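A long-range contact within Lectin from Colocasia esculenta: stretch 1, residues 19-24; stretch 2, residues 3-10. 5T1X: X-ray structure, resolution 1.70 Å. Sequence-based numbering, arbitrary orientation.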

# COMPACT_ATOMS: atom_id res chain seq x y z
N GLY B 19 12.31 11.80 8.78
CA GLY B 19 12.17 10.71 7.82
C GLY B 19 10.76 10.79 7.24
O GLY B 19 9.84 11.23 7.94
N ARG B 20 10.59 10.43 5.96
CA ARG B 20 9.28 10.64 5.35
C ARG B 20 8.92 9.69 4.22
O ARG B 20 9.79 9.06 3.61
CB ARG B 20 9.25 12.07 4.75
CG ARG B 20 10.21 12.29 3.56
CD ARG B 20 10.49 13.75 3.30
NE ARG B 20 11.27 14.31 4.40
CZ ARG B 20 11.21 15.58 4.80
NH1 ARG B 20 10.44 16.45 4.16
NH2 ARG B 20 11.94 15.99 5.82
N LEU B 21 7.61 9.67 3.91
CA LEU B 21 7.07 9.06 2.70
C LEU B 21 6.85 10.18 1.71
O LEU B 21 6.53 11.31 2.11
CB LEU B 21 5.75 8.30 2.95
CG LEU B 21 5.73 7.24 4.05
CD1 LEU B 21 4.43 6.50 4.02
CD2 LEU B 21 6.90 6.26 3.92
N THR B 22 7.07 9.90 0.42
CA THR B 22 6.88 10.88 -0.65
C THR B 22 6.14 10.22 -1.80
O THR B 22 6.36 9.05 -2.09
CB THR B 22 8.22 11.49 -1.13
OG1 THR B 22 9.07 10.44 -1.61
CG2 THR B 22 8.95 12.27 -0.04
N ALA B 23 5.23 10.98 -2.43
CA ALA B 23 4.48 10.54 -3.62
C ALA B 23 4.06 11.77 -4.37
O ALA B 23 3.34 12.60 -3.82
CB ALA B 23 3.26 9.71 -3.23
N LYS B 24 4.55 11.93 -5.62
CA LYS B 24 4.27 13.12 -6.43
C LYS B 24 4.73 14.35 -5.61
O LYS B 24 5.87 14.34 -5.14
CB LYS B 24 2.79 13.18 -6.88
CG LYS B 24 2.45 12.09 -7.92
CD LYS B 24 0.95 11.80 -8.03
CE LYS B 24 0.13 12.94 -8.56
NZ LYS B 24 -1.33 12.68 -8.45
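Stretch 2, residues 3-10: PFTDNLLF

Stretch 2 brings a turn, rather than a paired strand, against the strand of stretch 1. Pro3, Phe4 and Thr5 are extended, and a type I beta turn runs from Thr5 to Leu8, closed by Leu8 N to Thr5 O at 3.2 Å. Pro3 to Asn7 comes in obliquely along the sense of stretch 1; Asn7 to Phe10 turns back and recedes, the last three residues as strand. The nearest CA atoms are those of Leu21 and Asn7, 5.0 Å apart.

One direct hydrogen bond joins the two stretches: Thr22 N donates to Asp6 O at 2.8 Å, with an angle of 159°. The same carbonyl receives a CA-H...O contact from Leu21 CA at 3.1 Å, so a single turn oxygen serves two neighbouring residues.

A water adds a polar link. It donates to Arg20 O at 2.8 Å and to Asp6 OD1 at 3.0 Å, and hydrogen-bonds Thr22 OG1 at 3.2 Å.

The apolar part centres on Leu21, an m,t rotamer. Its CB points sideways, but the side chain's end comes nearer: CD2 meets the edge of the Phe4 ring at CE1, 3.7 Å away, and both CD1 and CD2 lie 4.2 Å from Leu9 CB. Ala23 CB packs 4.2 Å from Asn7 CB. The rule is economical: one backbone anchor, with a leucine filling the space beside it.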

# COMPACT_ATOMS: atom_id res chain seq x y z
N PRO B 3 13.70 -3.26 3.06
CA PRO B 3 14.16 -2.11 2.27
C PRO B 3 13.08 -1.04 2.17
O PRO B 3 11.89 -1.34 2.16
CB PRO B 3 14.47 -2.72 0.90
CG PRO B 3 14.72 -4.16 1.17
CD PRO B 3 13.74 -4.50 2.26
N PHE B 4 13.50 0.22 2.17
CA PHE B 4 12.55 1.31 2.10
C PHE B 4 12.04 1.56 0.68
O PHE B 4 12.80 1.48 -0.28
CB PHE B 4 13.20 2.60 2.66
CG PHE B 4 12.24 3.76 2.77
CD1 PHE B 4 11.17 3.71 3.66
CD2 PHE B 4 12.42 4.90 2.00
CE1 PHE B 4 10.29 4.79 3.76
CE2 PHE B 4 11.54 5.97 2.11
CZ PHE B 4 10.48 5.91 2.99
N THR B 5 10.74 1.89 0.57
CA THR B 5 10.10 2.32 -0.68
C THR B 5 9.49 3.69 -0.36
O THR B 5 8.86 3.85 0.68
CB THR B 5 9.10 1.30 -1.19
OG1 THR B 5 9.72 0.01 -1.25
CG2 THR B 5 8.54 1.67 -2.57
N ASP B 6 9.71 4.68 -1.22
CA ASP B 6 9.35 6.08 -0.94
C ASP B 6 7.90 6.33 -0.54
O ASP B 6 7.70 7.16 0.33
CB ASP B 6 9.71 7.00 -2.11
CG ASP B 6 11.18 7.39 -2.17
OD1 ASP B 6 11.82 7.50 -1.09
OD2 ASP B 6 11.68 7.66 -3.29
N ASN B 7 6.92 5.63 -1.11
CA ASN B 7 5.50 5.88 -0.80
C ASN B 7 4.87 4.83 0.13
O ASN B 7 3.65 4.87 0.32
CB ASN B 7 4.70 5.94 -2.11
CG ASN B 7 4.73 4.65 -2.91
OD1 ASN B 7 5.67 3.84 -2.81
ND2 ASN B 7 3.71 4.42 -3.73
N LEU B 8 5.67 3.90 0.70
CA LEU B 8 5.12 2.84 1.56
C LEU B 8 5.79 2.76 2.91
O LEU B 8 6.98 3.05 3.04
CB LEU B 8 5.33 1.46 0.89
CG LEU B 8 4.97 1.29 -0.59
CD1 LEU B 8 5.45 -0.06 -1.08
CD2 LEU B 8 3.47 1.44 -0.83
N LEU B 9 5.04 2.27 3.90
CA LEU B 9 5.54 1.96 5.23
C LEU B 9 4.90 0.65 5.67
O LEU B 9 3.70 0.62 5.94
CB LEU B 9 5.30 3.10 6.25
CG LEU B 9 6.15 3.00 7.53
CD1 LEU B 9 7.59 3.38 7.26
CD2 LEU B 9 5.59 3.87 8.63
N PHE B 10 5.67 -0.45 5.64
CA PHE B 10 5.15 -1.75 6.04
C PHE B 10 5.24 -1.90 7.55
O PHE B 10 6.06 -1.21 8.19
CB PHE B 10 5.93 -2.88 5.35
CG PHE B 10 5.73 -2.94 3.86
CD1 PHE B 10 4.62 -3.57 3.31
CD2 PHE B 10 6.65 -2.35 3.00
CE1 PHE B 10 4.44 -3.62 1.93
CE2 PHE B 10 6.46 -2.39 1.61
CZ PHE B 10 5.35 -3.02 1.09
O HOH W 1 10.60 9.31 0.91